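Local coordinates for citrinin polyketide synthase (Monascus purpureus, PDB 5MPT), which builds the polyketide precursor of the mycotoxin citrinin from malonyl units, presumably on an acetyl starter, the present chain being its C-methyltransferase (CMeT) domain with bound S-adenosyl-L-homocysteine, at residues 134-144 with 172-182; 187-198 with 223-233. All coordinates share one frame; numbering follows the deposited sequence. Where two conformers were deposited one is given.

Contact 1. Residues 134-144 with 172-182. With SAH (S-adenosyl-L-homocysteine), chain B; EDO (1,2-ethanediol), chain C.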
loop_
_atom_site.group_PDB
_atom_site.type_symbol
_atom_site.label_atom_id
_atom_site.label_comp_id
_atom_site.label_asym_id
_atom_site.label_seq_id
_atom_site.Cartn_x
_atom_site.Cartn_y
_atom_site.Cartn_z
ATOM N N LEU A 134 -9.569 16.179 0.561
ATOM C CA LEU A 134 -9.071 15.238 -0.427
ATOM C C LEU A 134 -8.489 13.999 0.228
ATOM O O LEU A 134 -8.434 12.943 -0.411
ATOM C CB LEU A 134 -8.014 15.893 -1.305
ATOM C CG LEU A 134 -8.483 17.141 -2.035
ATOM C CD1 LEU A 134 -7.318 17.668 -2.795
ATOM C CD2 LEU A 134 -9.626 16.825 -2.980
ATOM N N HIS A 135 -8.076 14.105 1.496
ATOM C CA HIS A 135 -7.485 12.989 2.221
ATOM C C HIS A 135 -8.461 12.406 3.212
ATOM O O HIS A 135 -8.047 11.723 4.152
ATOM C CB HIS A 135 -6.195 13.440 2.917
ATOM C CG HIS A 135 -5.333 14.297 2.051
ATOM N ND1 HIS A 135 -4.639 13.776 0.984
ATOM C CD2 HIS A 135 -5.105 15.635 2.042
ATOM C CE1 HIS A 135 -3.997 14.751 0.362
ATOM N NE2 HIS A 135 -4.273 15.895 0.980
ATOM N N ALA A 136 -9.760 12.596 2.973
ATOM C CA ALA A 136 -10.758 12.201 3.950
ATOM C C ALA A 136 -10.757 10.705 4.197
ATOM O O ALA A 136 -10.966 10.274 5.343
ATOM C CB ALA A 136 -12.151 12.655 3.509
ATOM N N ALA A 137 -10.566 9.898 3.154
ATOM C CA ALA A 137 -10.858 8.474 3.270
ATOM C C ALA A 137 -10.014 7.811 4.353
ATOM O O ALA A 137 -10.536 7.030 5.140
ATOM C CB ALA A 137 -10.666 7.779 1.913
ATOM N N GLU A 138 -8.703 8.075 4.389
ATOM C CA GLU A 138 -7.851 7.406 5.364
ATOM C C GLU A 138 -8.095 7.918 6.766
ATOM O O GLU A 138 -7.824 7.207 7.741
ATOM C CB GLU A 138 -6.376 7.581 5.037
ATOM C CG GLU A 138 -5.904 9.010 4.908
ATOM C CD GLU A 138 -5.793 9.435 3.467
ATOM O OE1 GLU A 138 -6.756 9.151 2.709
ATOM O OE2 GLU A 138 -4.769 10.062 3.146
ATOM N N HIS A 139 -8.590 9.138 6.885
ATOM C CA HIS A 139 -8.921 9.673 8.206
ATOM C C HIS A 139 -10.210 9.066 8.736
ATOM O O HIS A 139 -10.307 8.746 9.931
ATOM C CB HIS A 139 -8.980 11.193 8.090
ATOM C CG HIS A 139 -7.673 11.765 7.674
ATOM N ND1 HIS A 139 -7.552 12.910 6.910
ATOM C CD2 HIS A 139 -6.416 11.300 7.858
ATOM C CE1 HIS A 139 -6.273 13.145 6.689
ATOM N NE2 HIS A 139 -5.562 12.173 7.232
ATOM N N LYS A 140 -11.200 8.882 7.862
ATOM C CA LYS A 140 -12.395 8.156 8.255
ATOM C C LYS A 140 -12.048 6.721 8.634
ATOM O O LYS A 140 -12.575 6.195 9.628
ATOM C CB LYS A 140 -13.421 8.166 7.124
ATOM C CG LYS A 140 -13.952 9.526 6.719
ATOM C CD LYS A 140 -15.013 9.355 5.628
ATOM C CE LYS A 140 -15.557 10.670 5.115
ATOM N NZ LYS A 140 -16.233 10.466 3.787
ATOM N N LEU A 141 -11.182 6.065 7.852
ATOM C CA LEU A 141 -10.774 4.711 8.199
ATOM C C LEU A 141 -10.047 4.692 9.535
ATOM O O LEU A 141 -10.199 3.747 10.320
ATOM C CB LEU A 141 -9.889 4.122 7.106
ATOM C CG LEU A 141 -9.699 2.598 7.088
ATOM C CD1 LEU A 141 -11.019 1.888 6.885
ATOM C CD2 LEU A 141 -8.719 2.258 6.001
ATOM N N THR A 142 -9.238 5.718 9.799
ATOM C CA THR A 142 -8.513 5.792 11.063
ATOM C C THR A 142 -9.478 5.778 12.254
ATOM O O THR A 142 -9.266 5.058 13.252
ATOM C CB THR A 142 -7.649 7.055 11.055
ATOM O OG1 THR A 142 -6.579 6.888 10.113
ATOM C CG2 THR A 142 -7.071 7.353 12.447
ATOM N N SER A 143 -10.594 6.489 12.139
ATOM C CA SER A 143 -11.533 6.473 13.251
ATOM C C SER A 143 -12.429 5.236 13.266
ATOM O O SER A 143 -12.868 4.813 14.352
ATOM C CB SER A 143 -12.368 7.753 13.237
ATOM O OG SER A 143 -11.604 8.805 13.787
ATOM N N LEU A 144 -12.686 4.632 12.099
ATOM C CA LEU A 144 -13.526 3.436 12.024
ATOM C C LEU A 144 -12.945 2.306 12.866
ATOM O O LEU A 144 -13.644 1.703 13.705
ATOM C CB LEU A 144 -13.685 3.006 10.559
ATOM C CG LEU A 144 -14.605 1.811 10.251
ATOM C CD1 LEU A 144 -14.942 1.753 8.762
ATOM C CD2 LEU A 144 -13.981 0.489 10.618
ATOM N N ILE A 172 -15.006 3.194 2.129
ATOM C CA ILE A 172 -13.869 3.995 2.564
ATOM C C ILE A 172 -12.570 3.392 2.050
ATOM O O ILE A 172 -11.693 4.108 1.552
ATOM C CB ILE A 172 -13.866 4.126 4.096
ATOM C CG1 ILE A 172 -15.030 5.002 4.548
ATOM C CG2 ILE A 172 -12.534 4.684 4.611
ATOM C CD1 ILE A 172 -15.269 4.996 6.062
ATOM N N VAL A 173 -12.419 2.081 2.170
ATOM C CA VAL A 173 -11.135 1.481 1.844
ATOM C C VAL A 173 -10.899 1.505 0.332
ATOM O O VAL A 173 -9.769 1.729 -0.125
ATOM C CB VAL A 173 -11.039 0.074 2.464
ATOM C CG1 VAL A 173 -12.013 -0.866 1.797
ATOM C CG2 VAL A 173 -9.616 -0.425 2.367
ATOM N N THR A 174 -11.960 1.316 -0.471
ATOM C CA THR A 174 -11.868 1.547 -1.908
ATOM C C THR A 174 -11.402 2.964 -2.201
ATOM O O THR A 174 -10.522 3.181 -3.039
ATOM C CB THR A 174 -13.227 1.320 -2.570
ATOM O OG1 THR A 174 -13.616 -0.042 -2.411
ATOM C CG2 THR A 174 -13.175 1.671 -4.047
ATOM N N ASP A 175 -12.005 3.947 -1.531
ATOM C CA ASP A 175 -11.627 5.332 -1.775
ATOM C C ASP A 175 -10.191 5.586 -1.342
ATOM O O ASP A 175 -9.468 6.335 -1.998
ATOM C CB ASP A 175 -12.582 6.274 -1.045
ATOM C CG ASP A 175 -13.915 6.409 -1.741
ATOM O OD1 ASP A 175 -14.059 5.867 -2.854
ATOM O OD2 ASP A 175 -14.812 7.083 -1.184
ATOM N N VAL A 176 -9.753 4.948 -0.257
ATOM C CA VAL A 176 -8.349 5.048 0.148
ATOM C C VAL A 176 -7.451 4.571 -0.990
ATOM O O VAL A 176 -6.492 5.254 -1.379
ATOM C CB VAL A 176 -8.100 4.252 1.443
ATOM C CG1 VAL A 176 -6.580 4.105 1.758
ATOM C CG2 VAL A 176 -8.827 4.918 2.623
ATOM N N TYR A 177 -7.789 3.428 -1.590
ATOM C CA TYR A 177 -6.889 2.844 -2.578
ATOM C C TYR A 177 -6.929 3.537 -3.931
ATOM O O TYR A 177 -5.931 3.483 -4.645
ATOM C CB TYR A 177 -7.200 1.351 -2.770
ATOM C CG TYR A 177 -6.857 0.452 -1.603
ATOM C CD1 TYR A 177 -5.666 0.593 -0.883
ATOM C CD2 TYR A 177 -7.728 -0.546 -1.221
ATOM C CE1 TYR A 177 -5.369 -0.241 0.137
ATOM C CE2 TYR A 177 -7.436 -1.376 -0.205
ATOM C CZ TYR A 177 -6.256 -1.224 0.486
ATOM O OH TYR A 177 -5.997 -2.115 1.506
ATOM N N ALA A 178 -8.058 4.138 -4.316
ATOM C CA ALA A 178 -8.242 4.747 -5.631
ATOM C C ALA A 178 -8.146 6.263 -5.607
ATOM O O ALA A 178 -7.526 6.848 -6.510
ATOM C CB ALA A 178 -9.615 4.362 -6.202
ATOM N N LYS A 179 -8.753 6.899 -4.606
ATOM C CA LYS A 179 -8.995 8.334 -4.646
ATOM C C LYS A 179 -8.020 9.147 -3.801
ATOM O O LYS A 179 -7.627 10.245 -4.215
ATOM C CB LYS A 179 -10.425 8.657 -4.199
ATOM C CG LYS A 179 -11.494 8.063 -5.077
ATOM C CD LYS A 179 -12.904 8.530 -4.705
ATOM C CE LYS A 179 -13.982 7.690 -5.404
ATOM N NZ LYS A 179 -13.611 6.229 -5.539
ATOM N N SER A 180 -7.650 8.662 -2.628
ATOM C CA SER A 180 -6.732 9.395 -1.769
ATOM C C SER A 180 -5.428 9.695 -2.505
ATOM O O SER A 180 -4.781 8.771 -3.022
ATOM C CB SER A 180 -6.425 8.614 -0.503
ATOM O OG SER A 180 -7.527 8.655 0.377
ATOM N N PRO A 181 -5.002 10.968 -2.550
ATOM C CA PRO A 181 -3.725 11.310 -3.186
ATOM C C PRO A 181 -2.556 10.427 -2.764
ATOM O O PRO A 181 -1.707 10.113 -3.596
ATOM C CB PRO A 181 -3.535 12.780 -2.769
ATOM C CG PRO A 181 -4.908 13.309 -2.718
ATOM C CD PRO A 181 -5.705 12.174 -2.066
ATOM N N ILE A 182 -2.506 9.973 -1.509
ATOM C CA ILE A 182 -1.360 9.192 -1.051
ATOM C C ILE A 182 -1.173 7.938 -1.901
ATOM O O ILE A 182 -0.054 7.428 -2.029
ATOM C CB ILE A 182 -1.529 8.834 0.445
ATOM C CG1 ILE A 182 -0.293 8.131 1.015
ATOM C CG2 ILE A 182 -2.722 7.889 0.671
ATOM C CD1 ILE A 182 0.947 8.940 1.005
HETATM N N SAH B . -3.955 -3.147 -5.130
HETATM C CA SAH B . -4.904 -3.058 -3.981
HETATM C CB SAH B . -4.449 -2.286 -2.747
HETATM C CG SAH B . -3.436 -3.009 -1.879
HETATM S SD SAH B . -4.379 -4.155 -0.815
HETATM C C SAH B . -6.207 -2.391 -4.505
HETATM O O SAH B . -7.260 -2.770 -3.812
HETATM O OXT SAH B . -6.247 -1.592 -5.407
HETATM C "C5'" SAH B . -3.470 -5.711 -1.008
HETATM C "C4'" SAH B . -4.205 -6.597 -1.992
HETATM O "O4'" SAH B . -3.349 -7.744 -2.184
HETATM C "C3'" SAH B . -5.560 -7.132 -1.512
HETATM O "O3'" SAH B . -6.466 -7.016 -2.606
HETATM C "C2'" SAH B . -5.260 -8.598 -1.154
HETATM O "O2'" SAH B . -6.372 -9.460 -1.387
HETATM C "C1'" SAH B . -4.131 -8.910 -2.130
HETATM N N9 SAH B . -3.255 -10.015 -1.761
HETATM C C8 SAH B . -2.765 -10.331 -0.522
HETATM N N7 SAH B . -2.034 -11.420 -0.494
HETATM C C5 SAH B . -2.048 -11.857 -1.811
HETATM C C6 SAH B . -1.463 -12.967 -2.452
HETATM N N6 SAH B . -0.748 -13.906 -1.820
HETATM N N1 SAH B . -1.671 -13.102 -3.776
HETATM C C2 SAH B . -2.410 -12.190 -4.415
HETATM N N3 SAH B . -3.008 -11.103 -3.926
HETATM C C4 SAH B . -2.790 -10.995 -2.604
HETATM C C1 EDO C . -3.209 20.043 -0.848
HETATM O O1 EDO C . -2.088 20.636 -0.193
HETATM C C2 EDO C . -4.120 19.417 0.195
HETATM O O2 EDO C . -3.314 18.766 1.192
HETATM O O HOH W 1 -9.667 10.361 0.329
HETATM O O HOH W 2 -4.238 11.008 0.551
#
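S180 OG donates a short hydrogen bond of 2.5 Å to E138 OE1, meeting the carboxylate on its syn side and 15° out of its plane. E138 gets there by a folded chain: CG lies between the backbone N and the carbonyl carbon (chi1 56°) and a bend at chi2 turns the carboxylate back toward S180. Its other oxygen, OE2, takes a bond from a water that also accepts from I182 N and joins H135 ND1; Y40 OH is a further partner. A second water donates to S180 OG and L134 O and accepts from A137 N, tying the start of helix 136-144 and the residues just before it to the break between helices 172-178 and 181-198. Beside these bonds P181 packs against the H135 imidazole, CG lying 3.5 Å from H135 CE1, while H135 NE2 donates to a 1,2-ethanediol, probably from the crystallisation liquor.

Farther along, helices 136-144 and 172-178 run roughly antiparallel, at 141° with axes 8.3 Å apart. A137 CB allows the close approach, touching V176 CG2 at a tight 3.5 Å. I172 is a knob among A137, K140, L141 and L144, its CG2 3.7 Å from L141 CB. Y177, an active-site residue, belongs to helix 172-178 and turns its ring to the cofactor product, with SAH CB 3.5 Å over the ring centre. The buried E138 carboxylate is thus held by a hydroxyl, a water and a phenol; were it charged, these donors would probably stabilise it, and S180 OG and the water on I182 N tie it to the helix break after catalytic Y177.

Contact 2. Residues 187-198 with 223-233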
loop_
_atom_site.group_PDB
_atom_site.type_symbol
_atom_site.label_atom_id
_atom_site.label_comp_id
_atom_site.label_asym_id
_atom_site.label_seq_id
_atom_site.Cartn_x
_atom_site.Cartn_y
_atom_site.Cartn_z
ATOM N N ILE A 187 -0.290 6.056 -8.898
ATOM C CA ILE A 187 -1.088 5.423 -9.941
ATOM C C ILE A 187 -1.141 6.320 -11.163
ATOM O O ILE A 187 -0.973 5.870 -12.296
ATOM C CB ILE A 187 -2.500 5.091 -9.410
ATOM C CG1 ILE A 187 -2.420 4.087 -8.246
ATOM C CG2 ILE A 187 -3.359 4.527 -10.538
ATOM C CD1 ILE A 187 -3.783 3.785 -7.550
ATOM N N GLN A 188 -1.363 7.619 -10.945
ATOM C CA GLN A 188 -1.353 8.554 -12.058
ATOM C C GLN A 188 0.008 8.570 -12.726
ATOM O O GLN A 188 0.100 8.643 -13.945
ATOM C CB GLN A 188 -1.751 9.942 -11.543
ATOM C CG GLN A 188 -2.024 10.950 -12.614
ATOM C CD GLN A 188 -3.370 10.756 -13.288
ATOM O OE1 GLN A 188 -4.410 10.719 -12.622
ATOM N NE2 GLN A 188 -3.356 10.629 -14.627
ATOM N N GLN A 189 1.078 8.506 -11.945
ATOM C CA GLN A 189 2.416 8.476 -12.523
ATOM C C GLN A 189 2.641 7.200 -13.333
ATOM O O GLN A 189 3.274 7.223 -14.393
ATOM C CB GLN A 189 3.442 8.626 -11.398
ATOM C CG GLN A 189 4.857 8.688 -11.906
ATOM C CD GLN A 189 5.854 8.779 -10.781
ATOM O OE1 GLN A 189 5.600 8.290 -9.696
ATOM N NE2 GLN A 189 7.005 9.403 -11.034
ATOM N N ALA A 190 2.089 6.084 -12.870
ATOM C CA ALA A 190 2.195 4.858 -13.630
ATOM C C ALA A 190 1.438 4.958 -14.941
ATOM O O ALA A 190 1.899 4.413 -15.952
ATOM C CB ALA A 190 1.704 3.668 -12.781
ATOM N N GLU A 191 0.274 5.617 -14.951
ATOM C CA GLU A 191 -0.407 5.887 -16.222
ATOM C C GLU A 191 0.510 6.606 -17.204
ATOM O O GLU A 191 0.582 6.243 -18.374
ATOM C CB GLU A 191 -1.670 6.710 -16.016
ATOM C CG GLU A 191 -2.736 6.050 -15.158
ATOM C CD GLU A 191 -3.900 6.995 -14.939
ATOM O OE1 GLU A 191 -4.166 7.332 -13.759
ATOM O OE2 GLU A 191 -4.517 7.422 -15.948
ATOM N N PHE A 192 1.181 7.667 -16.753
ATOM C CA PHE A 192 2.074 8.435 -17.614
ATOM C C PHE A 192 3.207 7.567 -18.151
ATOM O O PHE A 192 3.519 7.577 -19.359
ATOM C CB PHE A 192 2.590 9.649 -16.813
ATOM C CG PHE A 192 3.561 10.493 -17.550
ATOM C CD1 PHE A 192 3.274 10.963 -18.830
ATOM C CD2 PHE A 192 4.775 10.829 -16.965
ATOM C CE1 PHE A 192 4.174 11.811 -19.481
ATOM C CE2 PHE A 192 5.694 11.636 -17.630
ATOM C CZ PHE A 192 5.391 12.130 -18.882
ATOM N N PHE A 193 3.793 6.752 -17.280
ATOM C CA PHE A 193 4.848 5.853 -17.702
ATOM C C PHE A 193 4.341 4.931 -18.806
ATOM O O PHE A 193 4.965 4.791 -19.871
ATOM C CB PHE A 193 5.348 5.047 -16.505
ATOM C CG PHE A 193 6.078 3.804 -16.889
ATOM C CD1 PHE A 193 7.275 3.872 -17.589
ATOM C CD2 PHE A 193 5.566 2.559 -16.552
ATOM C CE1 PHE A 193 7.960 2.748 -17.980
ATOM C CE2 PHE A 193 6.248 1.413 -16.926
ATOM C CZ PHE A 193 7.448 1.497 -17.658
ATOM N N LEU A 194 3.192 4.281 -18.566
ATOM C CA LEU A 194 2.683 3.319 -19.539
ATOM C C LEU A 194 2.316 3.994 -20.865
ATOM O O LEU A 194 2.553 3.427 -21.939
ATOM C CB LEU A 194 1.485 2.572 -18.965
ATOM C CG LEU A 194 1.809 1.575 -17.851
ATOM C CD1 LEU A 194 0.524 1.077 -17.182
ATOM C CD2 LEU A 194 2.638 0.395 -18.403
ATOM N N GLU A 195 1.725 5.196 -20.814
ATOM C CA GLU A 195 1.387 5.896 -22.043
ATOM C C GLU A 195 2.644 6.200 -22.841
ATOM O O GLU A 195 2.693 5.970 -24.059
ATOM C CB GLU A 195 0.618 7.183 -21.725
ATOM C CG GLU A 195 0.222 7.904 -22.975
ATOM C CD GLU A 195 -0.826 8.965 -22.751
ATOM O OE1 GLU A 195 -0.952 9.439 -21.615
ATOM O OE2 GLU A 195 -1.539 9.321 -23.712
ATOM N N GLN A 196 3.686 6.690 -22.168
ATOM C CA GLN A 196 4.925 7.008 -22.876
ATOM C C GLN A 196 5.593 5.739 -23.383
ATOM O O GLN A 196 6.257 5.736 -24.436
ATOM C CB GLN A 196 5.858 7.780 -21.941
ATOM C CG GLN A 196 5.364 9.184 -21.624
ATOM C CD GLN A 196 5.296 10.034 -22.882
ATOM O OE1 GLN A 196 6.213 10.026 -23.702
ATOM N NE2 GLN A 196 4.165 10.672 -23.090
ATOM N N LEU A 197 5.415 4.649 -22.637
ATOM C CA LEU A 197 5.923 3.342 -23.062
ATOM C C LEU A 197 5.267 2.895 -24.357
ATOM O O LEU A 197 5.946 2.528 -25.322
ATOM C CB LEU A 197 5.672 2.308 -21.966
ATOM C CG LEU A 197 6.053 0.869 -22.307
ATOM C CD1 LEU A 197 7.551 0.766 -22.492
ATOM C CD2 LEU A 197 5.589 -0.122 -21.254
ATOM N N VAL A 198 3.938 2.925 -24.395
ATOM C CA VAL A 198 3.208 2.408 -25.548
ATOM C C VAL A 198 3.504 3.200 -26.832
ATOM O O VAL A 198 3.569 2.608 -27.928
ATOM C CB VAL A 198 1.711 2.362 -25.159
ATOM C CG1 VAL A 198 0.810 2.047 -26.330
ATOM C CG2 VAL A 198 1.498 1.325 -24.089
ATOM N N LYS A 223 -7.941 3.064 -13.246
ATOM C CA LYS A 223 -7.230 3.984 -14.119
ATOM C C LYS A 223 -6.616 3.313 -15.342
ATOM O O LYS A 223 -6.542 3.941 -16.408
ATOM C CB LYS A 223 -6.128 4.689 -13.333
ATOM C CG LYS A 223 -6.645 5.486 -12.127
ATOM C CD LYS A 223 -7.748 6.475 -12.481
ATOM C CE LYS A 223 -7.214 7.601 -13.317
ATOM N NZ LYS A 223 -6.246 8.412 -12.519
ATOM N N MET A 224 -6.159 2.065 -15.218
ATOM C CA MET A 224 -5.452 1.435 -16.325
ATOM C C MET A 224 -6.391 1.134 -17.484
ATOM O O MET A 224 -6.006 1.257 -18.656
ATOM C CB MET A 224 -4.774 0.164 -15.836
ATOM C CG MET A 224 -3.677 0.404 -14.817
ATOM S SD MET A 224 -2.360 1.418 -15.490
ATOM C CE MET A 224 -1.836 2.427 -14.121
ATOM N N LEU A 225 -7.625 0.735 -17.183
ATOM C CA LEU A 225 -8.520 0.262 -18.238
ATOM C C LEU A 225 -8.935 1.394 -19.160
ATOM O O LEU A 225 -8.798 1.239 -20.386
ATOM C CB LEU A 225 -9.734 -0.437 -17.619
ATOM C CG LEU A 225 -9.567 -1.890 -17.153
ATOM C CD1 LEU A 225 -8.187 -2.143 -16.559
ATOM C CD2 LEU A 225 -10.647 -2.259 -16.161
ATOM N N PRO A 226 -9.455 2.527 -18.665
ATOM C CA PRO A 226 -9.712 3.671 -19.556
ATOM C C PRO A 226 -8.475 4.125 -20.286
ATOM O O PRO A 226 -8.558 4.541 -21.453
ATOM C CB PRO A 226 -10.225 4.754 -18.597
ATOM C CG PRO A 226 -10.720 4.028 -17.430
ATOM C CD PRO A 226 -9.875 2.813 -17.282
ATOM N N LEU A 227 -7.319 4.077 -19.620
ATOM C CA LEU A 227 -6.070 4.417 -20.298
ATOM C C LEU A 227 -5.835 3.519 -21.510
ATOM O O LEU A 227 -5.532 4.007 -22.601
ATOM C CB LEU A 227 -4.896 4.325 -19.324
ATOM C CG LEU A 227 -3.534 4.571 -19.992
ATOM C CD1 LEU A 227 -3.432 6.012 -20.486
ATOM C CD2 LEU A 227 -2.370 4.245 -19.081
ATOM N N LEU A 228 -5.935 2.201 -21.333
ATOM C CA LEU A 228 -5.686 1.296 -22.455
ATOM C C LEU A 228 -6.772 1.423 -23.520
ATOM O O LEU A 228 -6.504 1.268 -24.715
ATOM C CB LEU A 228 -5.594 -0.136 -21.942
ATOM C CG LEU A 228 -4.421 -0.379 -20.989
ATOM C CD1 LEU A 228 -4.609 -1.637 -20.178
ATOM C CD2 LEU A 228 -3.148 -0.462 -21.797
ATOM N N GLU A 229 -8.007 1.685 -23.098
ATOM C CA GLU A 229 -9.089 1.964 -24.033
ATOM C C GLU A 229 -8.735 3.138 -24.943
ATOM O O GLU A 229 -8.860 3.050 -26.170
ATOM C CB GLU A 229 -10.363 2.246 -23.234
ATOM C CG GLU A 229 -11.652 2.381 -24.017
ATOM C CD GLU A 229 -12.853 2.570 -23.095
ATOM O OE1 GLU A 229 -12.807 3.474 -22.226
ATOM O OE2 GLU A 229 -13.833 1.804 -23.224
ATOM N N ARG A 230 -8.246 4.233 -24.366
ATOM C CA ARG A 230 -7.948 5.444 -25.133
ATOM C C ARG A 230 -6.714 5.286 -26.011
ATOM O O ARG A 230 -6.631 5.892 -27.083
ATOM C CB ARG A 230 -7.751 6.630 -24.182
ATOM C CG ARG A 230 -6.903 7.759 -24.764
ATOM C CD ARG A 230 -6.949 9.011 -23.914
ATOM N NE ARG A 230 -6.314 8.828 -22.612
ATOM C CZ ARG A 230 -5.018 9.012 -22.367
ATOM N NH1 ARG A 230 -4.192 9.381 -23.334
ATOM N NH2 ARG A 230 -4.544 8.833 -21.144
ATOM N N LEU A 231 -5.726 4.512 -25.560
ATOM C CA LEU A 231 -4.538 4.313 -26.392
ATOM C C LEU A 231 -4.838 3.441 -27.607
ATOM O O LEU A 231 -4.230 3.634 -28.668
ATOM C CB LEU A 231 -3.398 3.699 -25.587
ATOM C CG LEU A 231 -2.925 4.566 -24.425
ATOM C CD1 LEU A 231 -1.879 3.809 -23.607
ATOM C CD2 LEU A 231 -2.403 5.953 -24.917
ATOM N N GLY A 232 -5.772 2.506 -27.481
ATOM C CA GLY A 232 -6.255 1.727 -28.601
ATOM C C GLY A 232 -5.274 0.751 -29.209
ATOM O O GLY A 232 -5.486 0.319 -30.345
ATOM N N VAL A 233 -4.214 0.375 -28.501
ATOM C CA VAL A 233 -3.321 -0.648 -29.046
ATOM C C VAL A 233 -3.754 -2.009 -28.512
ATOM O O VAL A 233 -4.296 -2.099 -27.402
ATOM C CB VAL A 233 -1.846 -0.372 -28.719
ATOM C CG1 VAL A 233 -1.368 0.905 -29.435
ATOM C CG2 VAL A 233 -1.639 -0.318 -27.207
HETATM O O HOH W 3 -6.908 6.650 -16.809
#
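Two helices of the Rossmann-like methyltransferase core, 187-198 and 223-231, pack side by side at 24°, their axes 10.4 Å apart. M224 is the knob, set among I187, A190, E191 and L194. Its chain bends at chi2 and chi3, which brings SD to 3.4 Å from L194 CD1 and lays CE against A190 CB and E191 CG. One turn on, L227 CD2 rests 3.6 Å from E191 O, and L231 CD1 reaches V198 CB. V198 CG1 and V233 CG2 close the far end tip to tip at 3.5 Å.

Charged side chains border this apolar seam. K223 curls over E191 through bends at chi2, chi3 and chi4 that bring NZ to the syn lone pair of E191 OE1, 2.7 Å away. The same ammonium donates to Q188 OE1 from above the amide plane, at 3.0 Å. A water donates to both E191 OE2 and K223 O, so both oxygens of the carboxylate are engaged. Farther along, R230 is modelled in two conformers; in the one given, NH1 donates to E195 OE2 at 2.7 Å, a bond therefore less certain. The oxygen lies near the guanidinium plane, but the nitrogen stands 42° out of the carboxylate plane, the two planes being 59° apart. L228 on V235 and A190 on L312 carry the packing down to strands 235-241 and 309-316, an arrangement typical of the helix layer on one face of a class I methyltransferase sheet.

Overall arrangement
Helix 181-198 serves both contacts: its first turn takes part in contact 1, and its later turns form one side of contact 2. The centres of the two contacts lie about 24 Å apart, yet they meet where Y177 O touches I187 CD1 at 3.6 Å. Both are partly buried, but contact 1 is nearer the centre of the chain and holds the catalytic Y177 beside SAH, whereas the centre of contact 2 lies about 20 Å from that of the chain. Their polar chemistry differs accordingly. In contact 1 an inner carboxylate is served by hydroxyls and a water between roughly antiparallel helices; in contact 2 salt bridges border an apolar seam between nearly parallel helices.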